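Local atomic coordinates of putative lipoprotein (Pseudomonas protegens, PDB entry 4KT3), a protein that probably serves as the immunity partner of a type VI secretion peptidoglycan glycoside hydrolase effector, binding the toxin and protecting the cell that makes it. Residues 59-68 with 79-87; 91-100 with 127-135. One frame throughout, in Å; residues are numbered along the deposited sequence.

Following the chain from its N terminus, contact 1 comes first: it pairs residues 59-68 with 79-87 and closes the loop of a beta hairpin in the middle of the five-stranded antiparallel sheet. Contact 2 opens only after contact 1 has closed, so the two stand in series and neither encloses the other. It brings 91-100, the next hairpin of the same sheet, against 127-135, and its longer loop contains the helix 104-117. Strands 78-86 and 92-94 are neighbours, with Ser84 N probably hydrogen-bonded to Trp93 O, so contact 2 fastens the C-terminal tail onto the sheet that contact 1 builds.

Contact 1. Residues 59-68 with 79-87; sequences HPGYYDFSLG and YWGLFSVSL
The Phe83 ring meets Leu67 at its edge, CE1 lying 3.9 Å from Leu67 CB in the plane of the ring, while the His59 ring presents an edge to the carboxylate of Asp64. Tyr62 lays its ring obliquely along the backbone of the opposite strand, with CD2 3.3 Å from Ser86 N, and His59 O lies at its edge, in the ring plane. Tyr63 crosses Leu87 at about a right angle, the leucine branches filling the side of CD2 and CE2. Apolar Phe65, Leu67, Phe83 and Val85 suit their shared face of the sheet, where helix 21-34 packs on Phe65 and Phe83.

Asp64 is held on two sides. His59 ND1 donates to OD2 (2.6 Å) in the imidazole plane and along the syn lone pair, whereas Ser84 OG reaches OD1 (2.8 Å) from 58° above the carboxylate plane. With chi1 at -65°, Ser84 OG lies anti to its carbonyl carbon and leans toward that carboxylate. The two bonds fix the carboxylate's rotation and probably help it stay charged.

The backbones pair antiparallel from Tyr62 with Ser86 onward. Trp80 N (2.8 Å) and, weakly, Gly81 N (3.4 Å) both meet Leu67 O, a classic beta bulge. Gly81, lacking a side chain, lets the Phe83 ring lie close against its backbone. At the other end, Gly61 accommodates the positive phi of a type II turn.

Asn34 and Ser86 of the partner chain, presumably the effector, bond His59 NE2 and Tyr79 OH. Strand 44-47 flanks 62-68, strand 92-94 borders 79-86, and helix 125-129 meets Tyr62.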
ATOM      1  N   HIS B  59       2.805 -10.315   5.397  1.00 10.85           N
ATOM      2  CA  HIS B  59       2.503 -11.492   4.582  1.00 12.52           C
ATOM      3  C   HIS B  59       3.599 -12.523   4.732  1.00 13.44           C
ATOM      4  O   HIS B  59       4.676 -12.366   4.171  1.00 13.93           O
ATOM      5  CB  HIS B  59       2.308 -11.091   3.121  1.00 11.94           C
ATOM      6  CG  HIS B  59       1.104 -10.229   2.943  1.00 10.89           C
ATOM      7  ND1 HIS B  59       1.170  -8.851   2.914  1.00 12.35           N
ATOM      8  CD2 HIS B  59      -0.209 -10.548   2.892  1.00 12.47           C
ATOM      9  CE1 HIS B  59      -0.052  -8.359   2.822  1.00 12.79           C
ATOM     10  NE2 HIS B  59      -0.908  -9.369   2.817  1.00 12.57           N
ATOM     11  N   PRO B  60       3.331 -13.550   5.548  1.00 13.79           N
ATOM     12  CA  PRO B  60       4.329 -14.589   5.821  1.00 14.57           C
ATOM     13  C   PRO B  60       4.979 -15.120   4.547  1.00 13.82           C
ATOM     14  O   PRO B  60       4.285 -15.431   3.574  1.00 14.61           O
ATOM     15  CB  PRO B  60       3.503 -15.670   6.505  1.00 17.75           C
ATOM     16  CG  PRO B  60       2.438 -14.880   7.249  1.00 17.43           C
ATOM     17  CD  PRO B  60       2.097 -13.738   6.337  1.00 14.14           C
ATOM     18  N   GLY B  61       6.307 -15.197   4.555  1.00 14.71           N
ATOM     19  CA  GLY B  61       7.052 -15.655   3.390  1.00 15.59           C
ATOM     20  C   GLY B  61       7.581 -14.529   2.519  1.00 13.14           C
ATOM     21  O   GLY B  61       8.392 -14.775   1.617  1.00 15.64           O
ATOM     22  N   TYR B  62       7.111 -13.306   2.782  1.00 12.45           N
ATOM     23  CA  TYR B  62       7.441 -12.128   1.973  1.00 12.41           C
ATOM     24  C   TYR B  62       7.866 -10.956   2.859  1.00 12.66           C
ATOM     25  O   TYR B  62       7.551 -10.909   4.056  1.00 13.52           O
ATOM     26  CB  TYR B  62       6.210 -11.678   1.146  1.00 11.40           C
ATOM     27  CG  TYR B  62       5.691 -12.750   0.226  1.00 12.49           C
ATOM     28  CD1 TYR B  62       4.851 -13.746   0.703  1.00 12.47           C
ATOM     29  CD2 TYR B  62       6.043 -12.775  -1.110  1.00 11.44           C
ATOM     30  CE1 TYR B  62       4.413 -14.769  -0.124  1.00 11.47           C
ATOM     31  CE2 TYR B  62       5.611 -13.784  -1.948  1.00 13.10           C
ATOM     32  CZ  TYR B  62       4.789 -14.769  -1.459  1.00 11.86           C
ATOM     33  OH  TYR B  62       4.357 -15.783  -2.287  1.00 15.99           O
ATOM     34  N   TYR B  63       8.573 -10.005   2.259  1.00 12.72           N
ATOM     35  CA  TYR B  63       8.696  -8.669   2.825  1.00 12.08           C
ATOM     36  C   TYR B  63       7.855  -7.726   1.967  1.00 11.93           C
ATOM     37  O   TYR B  63       7.880  -7.822   0.740  1.00 12.96           O
ATOM     38  CB  TYR B  63      10.147  -8.220   2.814  1.00 13.85           C
ATOM     39  CG  TYR B  63      10.987  -8.890   3.864  1.00 16.23           C
ATOM     40  CD1 TYR B  63      10.748  -8.667   5.211  1.00 18.05           C
ATOM     41  CD2 TYR B  63      12.024  -9.738   3.510  1.00 19.47           C
ATOM     42  CE1 TYR B  63      11.516  -9.276   6.180  1.00 20.31           C
ATOM     43  CE2 TYR B  63      12.798 -10.347   4.464  1.00 20.44           C
ATOM     44  CZ  TYR B  63      12.538 -10.120   5.798  1.00 21.28           C
ATOM     45  OH  TYR B  63      13.321 -10.727   6.749  1.00 28.38           O
ATOM     46  N   ASP B  64       7.115  -6.825   2.605  1.00 12.17           N
ATOM     47  CA  ASP B  64       6.262  -5.881   1.882  1.00  9.97           C
ATOM     48  C   ASP B  64       6.917  -4.501   1.770  1.00  9.71           C
ATOM     49  O   ASP B  64       7.653  -4.064   2.673  1.00 12.00           O
ATOM     50  CB  ASP B  64       4.911  -5.714   2.581  1.00 11.09           C
ATOM     51  CG  ASP B  64       4.032  -6.950   2.514  1.00 12.15           C
ATOM     52  OD1 ASP B  64       4.444  -7.996   1.966  1.00 12.59           O
ATOM     53  OD2 ASP B  64       2.911  -6.864   3.060  1.00 12.25           O
ATOM     54  N   PHE B  65       6.617  -3.802   0.674  1.00 11.63           N
ATOM     55  CA  PHE B  65       7.186  -2.488   0.400  1.00 12.97           C
ATOM     56  C   PHE B  65       6.141  -1.601  -0.238  1.00 13.92           C
ATOM     57  O   PHE B  65       5.359  -2.056  -1.076  1.00 13.44           O
ATOM     58  CB  PHE B  65       8.369  -2.593  -0.575  1.00 13.85           C
ATOM     59  CG  PHE B  65       9.481  -3.439  -0.072  1.00 12.78           C
ATOM     60  CD1 PHE B  65      10.504  -2.879   0.681  1.00 15.20           C
ATOM     61  CD2 PHE B  65       9.505  -4.806  -0.333  1.00 13.82           C
ATOM     62  CE1 PHE B  65      11.531  -3.662   1.161  1.00 13.06           C
ATOM     63  CE2 PHE B  65      10.534  -5.588   0.146  1.00 17.11           C
ATOM     64  CZ  PHE B  65      11.551  -5.014   0.886  1.00 15.07           C
ATOM     65  N   SER B  66       6.122  -0.334   0.154  1.00 12.86           N
ATOM     66  CA  SER B  66       5.270   0.630  -0.524  1.00 11.35           C
ATOM     67  C   SER B  66       6.124   1.551  -1.381  1.00 14.70           C
ATOM     68  O   SER B  66       7.271   1.849  -1.042  1.00 16.62           O
ATOM     69  CB  SER B  66       4.464   1.447   0.482  1.00 18.29           C
ATOM     70  OG  SER B  66       5.295   2.313   1.214  1.00 18.38           O
ATOM     71  N   LEU B  67       5.556   1.982  -2.504  1.00 13.51           N
ATOM     72  CA  LEU B  67       6.184   2.939  -3.395  1.00 14.33           C
ATOM     73  C   LEU B  67       5.307   4.179  -3.397  1.00 13.29           C
ATOM     74  O   LEU B  67       4.111   4.112  -3.684  1.00 14.85           O
ATOM     75  CB  LEU B  67       6.277   2.363  -4.794  1.00 15.96           C
ATOM     76  CG  LEU B  67       6.789   3.308  -5.883  1.00 19.52           C
ATOM     77  CD1 LEU B  67       8.223   3.745  -5.609  1.00 22.19           C
ATOM     78  CD2 LEU B  67       6.669   2.627  -7.235  1.00 22.31           C
ATOM     79  N   GLY B  68       5.891   5.314  -3.053  1.00 18.56           N
ATOM     80  CA  GLY B  68       5.100   6.510  -2.874  1.00 23.65           C
ATOM     81  C   GLY B  68       5.801   7.783  -3.272  1.00 17.41           C
ATOM     82  O   GLY B  68       6.971   7.776  -3.639  1.00 18.07           O
ATOM     83  N   TYR B  79       0.377   7.100  -3.351  1.00 13.47           N
ATOM     84  CA  TYR B  79       1.011   5.777  -3.414  1.00 12.73           C
ATOM     85  C   TYR B  79       0.811   5.118  -4.775  1.00 10.69           C
ATOM     86  O   TYR B  79      -0.261   5.192  -5.372  1.00 14.08           O
ATOM     87  CB  TYR B  79       0.510   4.892  -2.277  1.00 12.22           C
ATOM     88  CG  TYR B  79       0.887   5.453  -0.926  1.00 12.91           C
ATOM     89  CD1 TYR B  79       2.118   5.164  -0.352  1.00 12.92           C
ATOM     90  CD2 TYR B  79       0.033   6.322  -0.250  1.00 12.85           C
ATOM     91  CE1 TYR B  79       2.471   5.700   0.880  1.00 12.80           C
ATOM     92  CE2 TYR B  79       0.372   6.849   0.968  1.00 13.46           C
ATOM     93  CZ  TYR B  79       1.593   6.547   1.528  1.00 13.40           C
ATOM     94  OH  TYR B  79       1.915   7.071   2.741  1.00 15.24           O
ATOM     95  N   TRP B  80       1.877   4.515  -5.277  1.00 14.04           N
ATOM     96  CA  TRP B  80       1.892   3.958  -6.619  1.00 14.42           C
ATOM     97  C   TRP B  80       1.901   2.431  -6.606  1.00 16.51           C
ATOM     98  O   TRP B  80       1.594   1.794  -7.612  1.00 22.18           O
ATOM     99  CB  TRP B  80       3.134   4.458  -7.361  1.00 17.04           C
ATOM    100  CG  TRP B  80       3.121   5.936  -7.664  1.00 18.34           C
ATOM    101  CD1 TRP B  80       2.041   6.771  -7.667  1.00 19.88           C
ATOM    102  CD2 TRP B  80       4.251   6.737  -8.021  1.00 19.86           C
ATOM    103  NE1 TRP B  80       2.436   8.050  -8.006  1.00 21.78           N
ATOM    104  CE2 TRP B  80       3.788   8.055  -8.221  1.00 23.07           C
ATOM    105  CE3 TRP B  80       5.611   6.470  -8.178  1.00 23.51           C
ATOM    106  CZ2 TRP B  80       4.637   9.102  -8.581  1.00 22.92           C
ATOM    107  CZ3 TRP B  80       6.455   7.511  -8.538  1.00 25.39           C
ATOM    108  CH2 TRP B  80       5.965   8.810  -8.732  1.00 26.23           C
ATOM    109  N   GLY B  81       2.282   1.841  -5.483  1.00 15.22           N
ATOM    110  CA  GLY B  81       2.295   0.396  -5.390  1.00 16.52           C
ATOM    111  C   GLY B  81       2.504  -0.136  -3.984  1.00 14.21           C
ATOM    112  O   GLY B  81       3.129   0.511  -3.144  1.00 13.81           O
ATOM    113  N   LEU B  82       1.983  -1.337  -3.755  1.00 13.10           N
ATOM    114  CA  LEU B  82       2.236  -2.110  -2.550  1.00 12.40           C
ATOM    115  C   LEU B  82       2.707  -3.465  -3.046  1.00 13.05           C
ATOM    116  O   LEU B  82       1.983  -4.147  -3.765  1.00 13.59           O
ATOM    117  CB  LEU B  82       0.966  -2.265  -1.704  1.00 12.22           C
ATOM    118  CG  LEU B  82       1.088  -3.169  -0.466  1.00 13.08           C
ATOM    119  CD1 LEU B  82       2.176  -2.693   0.486  1.00 15.49           C
ATOM    120  CD2 LEU B  82      -0.251  -3.264   0.290  1.00 12.99           C
ATOM    121  N   PHE B  83       3.924  -3.846  -2.674  1.00 12.25           N
ATOM    122  CA  PHE B  83       4.579  -5.025  -3.227  1.00 12.03           C
ATOM    123  C   PHE B  83       4.941  -6.015  -2.141  1.00 12.63           C
ATOM    124  O   PHE B  83       5.259  -5.630  -1.015  1.00 13.88           O
ATOM    125  CB  PHE B  83       5.860  -4.614  -3.962  1.00 13.81           C
ATOM    126  CG  PHE B  83       5.631  -3.609  -5.053  1.00 14.63           C
ATOM    127  CD1 PHE B  83       5.722  -2.247  -4.793  1.00 16.80           C
ATOM    128  CD2 PHE B  83       5.309  -4.024  -6.336  1.00 16.52           C
ATOM    129  CE1 PHE B  83       5.497  -1.314  -5.807  1.00 16.26           C
ATOM    130  CE2 PHE B  83       5.090  -3.093  -7.355  1.00 17.25           C
ATOM    131  CZ  PHE B  83       5.183  -1.744  -7.086  1.00 17.44           C
ATOM    132  N   SER B  84       4.931  -7.295  -2.509  1.00 11.58           N
ATOM    133  CA  SER B  84       5.426  -8.365  -1.657  1.00 13.14           C
ATOM    134  C   SER B  84       6.530  -9.097  -2.413  1.00 11.32           C
ATOM    135  O   SER B  84       6.334  -9.502  -3.564  1.00 14.15           O
ATOM    136  CB  SER B  84       4.302  -9.340  -1.289  1.00 11.86           C
ATOM    137  OG  SER B  84       3.294  -8.714  -0.493  1.00 12.37           O
ATOM    138  N   VAL B  85       7.684  -9.248  -1.765  1.00 12.77           N
ATOM    139  CA  VAL B  85       8.829  -9.947  -2.345  1.00 11.89           C
ATOM    140  C   VAL B  85       9.138 -11.203  -1.529  1.00 12.38           C
ATOM    141  O   VAL B  85       9.324 -11.121  -0.316  1.00 13.05           O
ATOM    142  CB  VAL B  85      10.086  -9.050  -2.330  1.00 12.85           C
ATOM    143  CG1 VAL B  85      11.268  -9.788  -2.920  1.00 13.85           C
ATOM    144  CG2 VAL B  85       9.825  -7.732  -3.080  1.00 12.90           C
ATOM    145  N   SER B  86       9.176 -12.362  -2.172  1.00 13.51           N
ATOM    146  CA  SER B  86       9.431 -13.603  -1.444  1.00 12.78           C
ATOM    147  C   SER B  86      10.862 -13.705  -0.979  1.00 14.17           C
ATOM    148  O   SER B  86      11.778 -13.502  -1.757  1.00 14.97           O
ATOM    149  CB  SER B  86       9.111 -14.832  -2.287  1.00 15.55           C
ATOM    150  OG  SER B  86       9.778 -15.980  -1.753  1.00 15.09           O
ATOM    151  N   LEU B  87      11.042 -14.027   0.298  1.00 15.37           N
ATOM    152  CA  LEU B  87      12.364 -14.231   0.862  1.00 17.74           C
ATOM    153  C   LEU B  87      13.074 -15.414   0.228  1.00 14.69           C
ATOM    154  O   LEU B  87      14.296 -15.439   0.169  1.00 17.77           O
ATOM    155  CB  LEU B  87      12.267 -14.515   2.361  1.00 21.44           C
ATOM    156  CG  LEU B  87      12.080 -13.366   3.324  1.00 28.04           C
ATOM    157  CD1 LEU B  87      10.715 -12.756   3.130  1.00 25.11           C
ATOM    158  CD2 LEU B  87      12.248 -13.880   4.745  1.00 24.95           C
TER

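Contact 2. Residues 91-100 with 127-135; sequences DTWEINSCKR and QREGLGCED
Asp91 OD2 is linked through water 1 to Arg128 NH1, which also bonds Leu121 O, and is gripped by Trp93 NE1 (2.9 Å) and Arg100 NH2 (3.0 Å) from opposite faces of the carboxylate plane. Arg100 binds side-on, its NE reaching OD1 (2.9 Å) along the syn lone pair. A carboxylate suits this spot because it can take all these donors.

Trp93 is the apolar wall between the segments. The Arg100 guanidinium lies with one face over its CZ2; Leu131 CD1 makes an off-centre CH-pi contact with the five-membered ring, 4.3 Å from the centroid, and also touches Ile95 CG2. Bent at chi3 (53°), Arg128 turns its NE to Glu134 OE1 in a salt bridge. Its CD rests 3.9 Å from Trp93 NE1 and beside Arg100 NH2.

Cys98 SG and Cys133 SG join at 2.1 Å, with chi3 -71°. Gly132, with positive phi, closes the type I turn from Glu129 and redirects the chain toward Cys133.

The disulfide, water 1 at Arg128 and packing on Trp93 join 127-135 to the 91-100 hairpin. Asp91, bound to Arg100 directly and Arg128 through water, and Glu134, bridging Arg128, probably balance the two positive groups.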
ATOM      1  N   ASP B  91      10.189 -13.945  -5.854  1.00 15.99           N
ATOM      2  CA  ASP B  91       8.924 -13.691  -6.552  1.00 16.17           C
ATOM      3  C   ASP B  91       8.346 -12.386  -6.026  1.00 13.70           C
ATOM      4  O   ASP B  91       8.207 -12.212  -4.801  1.00 15.21           O
ATOM      5  CB  ASP B  91       7.938 -14.842  -6.314  1.00 17.04           C
ATOM      6  CG  ASP B  91       6.807 -14.891  -7.338  1.00 17.39           C
ATOM      7  OD1 ASP B  91       6.984 -14.422  -8.490  1.00 18.10           O
ATOM      8  OD2 ASP B  91       5.737 -15.430  -6.981  1.00 17.77           O
ATOM      9  N   THR B  92       7.953 -11.502  -6.946  1.00 16.58           N
ATOM     10  CA  THR B  92       7.498 -10.161  -6.590  1.00 14.20           C
ATOM     11  C   THR B  92       6.107  -9.875  -7.154  1.00 15.79           C
ATOM     12  O   THR B  92       5.876 -10.001  -8.358  1.00 18.11           O
ATOM     13  CB  THR B  92       8.505  -9.100  -7.067  1.00 15.60           C
ATOM     14  OG1 THR B  92       9.767  -9.343  -6.444  1.00 17.34           O
ATOM     15  CG2 THR B  92       8.037  -7.677  -6.735  1.00 15.37           C
ATOM     16  N   TRP B  93       5.192  -9.498  -6.261  1.00 14.38           N
ATOM     17  CA  TRP B  93       3.817  -9.188  -6.626  1.00 14.25           C
ATOM     18  C   TRP B  93       3.424  -7.783  -6.200  1.00 13.62           C
ATOM     19  O   TRP B  93       3.795  -7.318  -5.125  1.00 14.34           O
ATOM     20  CB  TRP B  93       2.852 -10.163  -5.941  1.00 14.40           C
ATOM     21  CG  TRP B  93       2.852 -11.535  -6.522  1.00 16.37           C
ATOM     22  CD1 TRP B  93       3.792 -12.510  -6.329  1.00 18.28           C
ATOM     23  CD2 TRP B  93       1.865 -12.091  -7.388  1.00 16.16           C
ATOM     24  NE1 TRP B  93       3.452 -13.642  -7.029  1.00 16.48           N
ATOM     25  CE2 TRP B  93       2.272 -13.411  -7.691  1.00 15.09           C
ATOM     26  CE3 TRP B  93       0.679 -11.608  -7.942  1.00 18.01           C
ATOM     27  CZ2 TRP B  93       1.528 -14.247  -8.515  1.00 20.21           C
ATOM     28  CZ3 TRP B  93      -0.059 -12.444  -8.759  1.00 21.03           C
ATOM     29  CH2 TRP B  93       0.375 -13.743  -9.047  1.00 20.45           C
ATOM     30  N   GLU B  94       2.642  -7.120  -7.042  1.00 14.80           N
ATOM     31  CA  GLU B  94       1.913  -5.931  -6.622  1.00 15.03           C
ATOM     32  C   GLU B  94       0.570  -6.457  -6.125  1.00 15.50           C
ATOM     33  O   GLU B  94      -0.190  -7.043  -6.899  1.00 14.97           O
ATOM     34  CB  GLU B  94       1.728  -4.966  -7.789  1.00 16.44           C
ATOM     35  CG  GLU B  94       1.655  -3.499  -7.375  1.00 16.59           C
ATOM     36  CD  GLU B  94       0.349  -3.136  -6.692  1.00 13.63           C
ATOM     37  OE1 GLU B  94      -0.649  -3.846  -6.904  1.00 16.78           O
ATOM     38  OE2 GLU B  94       0.315  -2.141  -5.932  1.00 18.37           O
ATOM     39  N   ILE B  95       0.286  -6.274  -4.837  1.00 13.41           N
ATOM     40  CA  ILE B  95      -0.790  -7.032  -4.201  1.00 12.56           C
ATOM     41  C   ILE B  95      -2.138  -6.296  -4.104  1.00 14.06           C
ATOM     42  O   ILE B  95      -3.099  -6.812  -3.526  1.00 16.92           O
ATOM     43  CB  ILE B  95      -0.354  -7.611  -2.830  1.00 12.60           C
ATOM     44  CG1 ILE B  95       0.078  -6.516  -1.846  1.00 13.10           C
ATOM     45  CG2 ILE B  95       0.784  -8.597  -3.025  1.00 14.23           C
ATOM     46  CD1 ILE B  95       0.212  -7.032  -0.410  1.00 12.71           C
ATOM     47  N   ASN B  96      -2.215  -5.102  -4.689  1.00 12.69           N
ATOM     48  CA  ASN B  96      -3.504  -4.454  -4.892  1.00 13.91           C
ATOM     49  C   ASN B  96      -4.056  -4.757  -6.289  1.00 14.79           C
ATOM     50  O   ASN B  96      -5.204  -5.167  -6.429  1.00 18.50           O
ATOM     51  CB  ASN B  96      -3.388  -2.950  -4.646  1.00 13.96           C
ATOM     52  CG  ASN B  96      -3.362  -2.621  -3.181  1.00 11.72           C
ATOM     53  OD1 ASN B  96      -4.011  -3.299  -2.380  1.00 14.78           O
ATOM     54  ND2 ASN B  96      -2.615  -1.595  -2.811  1.00 12.84           N
ATOM     55  N   SER B  97      -3.221  -4.580  -7.309  1.00 15.66           N
ATOM     56  CA  SER B  97      -3.576  -4.954  -8.675  1.00 18.86           C
ATOM     57  C   SER B  97      -3.447  -6.453  -8.912  1.00 18.39           C
ATOM     58  O   SER B  97      -3.939  -6.973  -9.911  1.00 21.70           O
ATOM     59  CB  SER B  97      -2.691  -4.203  -9.667  1.00 18.99           C
ATOM     60  OG  SER B  97      -1.337  -4.607  -9.543  1.00 21.61           O
ATOM     61  N   CYS B  98      -2.773  -7.140  -7.995  1.00 18.51           N
ATOM     62  CA  CYS B  98      -2.540  -8.579  -8.105  1.00 17.80           C
ATOM     63  C   CYS B  98      -1.835  -8.967  -9.405  1.00 19.03           C
ATOM     64  O   CYS B  98      -2.297  -9.826 -10.171  1.00 25.42           O
ATOM     65  CB  CYS B  98      -3.843  -9.354  -7.903  1.00 22.73           C
ATOM     66  SG  CYS B  98      -4.350  -9.389  -6.154  1.00 24.41           S
ATOM     67  N   LYS B  99      -0.690  -8.330  -9.620  1.00 18.80           N
ATOM     68  CA  LYS B  99       0.143  -8.582 -10.782  1.00 23.61           C
ATOM     69  C   LYS B  99       1.482  -9.133 -10.330  1.00 18.69           C
ATOM     70  O   LYS B  99       2.107  -8.601  -9.413  1.00 19.33           O
ATOM     71  CB  LYS B  99       0.377  -7.288 -11.555  1.00 24.93           C
ATOM     72  N   ARG B 100       1.912 -10.214 -10.970  1.00 22.25           N
ATOM     73  CA  ARG B 100       3.252 -10.733 -10.761  1.00 22.79           C
ATOM     74  C   ARG B 100       4.229  -9.947 -11.633  1.00 21.63           C
ATOM     75  O   ARG B 100       4.098  -9.918 -12.861  1.00 21.17           O
ATOM     76  CB  ARG B 100       3.299 -12.222 -11.107  1.00 20.29           C
ATOM     77  CG  ARG B 100       4.689 -12.837 -11.014  1.00 24.94           C
ATOM     78  CD  ARG B 100       4.649 -14.322 -11.361  1.00 27.15           C
ATOM     79  NE  ARG B 100       4.687 -15.174 -10.174  1.00 29.33           N
ATOM     80  CZ  ARG B 100       4.000 -16.305 -10.018  1.00 25.34           C
ATOM     81  NH1 ARG B 100       3.188 -16.756 -10.969  1.00 31.39           N
ATOM     82  NH2 ARG B 100       4.131 -16.998  -8.898  1.00 20.35           N
ATOM     83  N   GLN B 127       1.801 -19.723   1.156  1.00 18.45           N
ATOM     84  CA  GLN B 127       2.118 -18.351   1.525  1.00 18.91           C
ATOM     85  C   GLN B 127       1.677 -17.420   0.403  1.00 15.75           C
ATOM     86  O   GLN B 127       1.177 -16.327   0.667  1.00 15.65           O
ATOM     87  CB  GLN B 127       3.611 -18.190   1.832  1.00 19.60           C
ATOM     88  CG  GLN B 127       4.059 -18.853   3.139  1.00 21.80           C
ATOM     89  CD  GLN B 127       4.052 -20.362   3.069  1.00 28.89           C
ATOM     90  OE1 GLN B 127       4.413 -20.957   2.053  1.00 31.43           O
ATOM     91  NE2 GLN B 127       3.630 -20.997   4.159  1.00 36.51           N
ATOM     92  N   ARG B 128       1.876 -17.827  -0.847  1.00 16.49           N
ATOM     93  CA  ARG B 128       1.458 -16.995  -1.962  1.00 14.65           C
ATOM     94  C   ARG B 128      -0.054 -16.800  -1.936  1.00 15.35           C
ATOM     95  O   ARG B 128      -0.548 -15.695  -2.188  1.00 16.61           O
ATOM     96  CB  ARG B 128       1.913 -17.573  -3.317  1.00 16.13           C
ATOM     97  CG  ARG B 128       1.553 -16.687  -4.508  1.00 18.94           C
ATOM     98  CD  ARG B 128       2.288 -17.105  -5.781  1.00 18.14           C
ATOM     99  NE  ARG B 128       2.104 -18.525  -6.063  1.00 20.62           N
ATOM    100  CZ  ARG B 128       3.017 -19.475  -5.865  1.00 21.23           C
ATOM    101  NH1 ARG B 128       4.226 -19.189  -5.399  1.00 18.16           N
ATOM    102  NH2 ARG B 128       2.714 -20.734  -6.137  1.00 23.04           N
ATOM    103  N   GLU B 129      -0.790 -17.859  -1.605  1.00 16.57           N
ATOM    104  CA  GLU B 129      -2.246 -17.756  -1.494  1.00 20.83           C
ATOM    105  C   GLU B 129      -2.633 -16.712  -0.457  1.00 16.14           C
ATOM    106  O   GLU B 129      -3.658 -16.042  -0.595  1.00 17.09           O
ATOM    107  CB  GLU B 129      -2.868 -19.110  -1.159  1.00 22.69           C
ATOM    108  CG  GLU B 129      -2.804 -20.076  -2.344  1.00 28.58           C
ATOM    109  CD  GLU B 129      -3.158 -21.510  -1.988  1.00 29.20           C
ATOM    110  OE1 GLU B 129      -3.451 -21.782  -0.806  1.00 39.41           O
ATOM    111  OE2 GLU B 129      -3.132 -22.364  -2.903  1.00 33.66           O
ATOM    112  N   GLY B 130      -1.789 -16.567   0.559  1.00 16.24           N
ATOM    113  CA  GLY B 130      -1.955 -15.540   1.575  1.00 15.52           C
ATOM    114  C   GLY B 130      -1.844 -14.100   1.090  1.00 11.48           C
ATOM    115  O   GLY B 130      -2.140 -13.173   1.864  1.00 13.36           O
ATOM    116  N   LEU B 131      -1.418 -13.889  -0.157  1.00 13.85           N
ATOM    117  CA  LEU B 131      -1.451 -12.547  -0.740  1.00 13.86           C
ATOM    118  C   LEU B 131      -2.849 -12.191  -1.252  1.00 14.30           C
ATOM    119  O   LEU B 131      -3.137 -11.036  -1.532  1.00 16.64           O
ATOM    120  CB  LEU B 131      -0.447 -12.413  -1.892  1.00 14.07           C
ATOM    121  CG  LEU B 131       1.006 -12.768  -1.580  1.00 14.88           C
ATOM    122  CD1 LEU B 131       1.870 -12.582  -2.836  1.00 15.44           C
ATOM    123  CD2 LEU B 131       1.524 -11.931  -0.425  1.00 13.71           C
ATOM    124  N   GLY B 132      -3.718 -13.190  -1.377  1.00 15.63           N
ATOM    125  CA  GLY B 132      -5.093 -12.939  -1.787  1.00 18.69           C
ATOM    126  C   GLY B 132      -5.236 -12.576  -3.257  1.00 17.84           C
ATOM    127  O   GLY B 132      -6.183 -11.880  -3.638  1.00 21.37           O
ATOM    128  N   CYS B 133      -4.319 -13.070  -4.082  1.00 19.12           N
ATOM    129  CA  CYS B 133      -4.262 -12.697  -5.496  1.00 22.46           C
ATOM    130  C   CYS B 133      -4.478 -13.860  -6.457  1.00 31.49           C
ATOM    131  O   CYS B 133      -4.577 -13.655  -7.669  1.00 33.47           O
ATOM    132  CB  CYS B 133      -2.915 -12.053  -5.805  1.00 19.90           C
ATOM    133  SG  CYS B 133      -2.769 -10.361  -5.254  1.00 22.32           S
ATOM    134  N   GLU B 134      -4.527 -15.077  -5.928  1.00 24.88           N
ATOM    135  CA  GLU B 134      -4.778 -16.260  -6.748  1.00 36.72           C
ATOM    136  C   GLU B 134      -5.560 -17.268  -5.910  1.00 43.11           C
ATOM    137  O   GLU B 134      -5.432 -17.298  -4.688  1.00 41.42           O
ATOM    138  CB  GLU B 134      -3.464 -16.869  -7.266  1.00 39.70           C
ATOM    139  CG  GLU B 134      -2.645 -17.638  -6.221  1.00 39.14           C
ATOM    140  CD  GLU B 134      -1.296 -18.120  -6.756  1.00 39.77           C
ATOM    141  OE1 GLU B 134      -0.905 -19.270  -6.457  1.00 41.22           O
ATOM    142  OE2 GLU B 134      -0.624 -17.350  -7.470  1.00 38.07           O
ATOM    143  N   ASP B 135      -6.376 -18.085  -6.563  1.00 48.31           N
ATOM    144  CA  ASP B 135      -7.243 -19.021  -5.848  1.00 51.40           C
ATOM    145  C   ASP B 135      -6.451 -20.013  -4.996  1.00 52.08           C
ATOM    146  O   ASP B 135      -5.388 -20.485  -5.397  1.00 52.78           O
ATOM    147  CB  ASP B 135      -8.137 -19.772  -6.837  1.00 51.39           C
ATOM    148  CG  ASP B 135      -9.171 -18.868  -7.490  1.00 52.75           C
ATOM    149  OD1 ASP B 135      -9.380 -17.736  -6.997  1.00 52.59           O
ATOM    150  OD2 ASP B 135      -9.780 -19.296  -8.494  1.00 57.28           O
TER
HETATM  151  O   HOH W   1       5.528 -16.663  -4.559  1.00 15.01           O
HETATM  152  O   HOH W   2      -4.369  -8.789  -2.129  1.00 17.85           O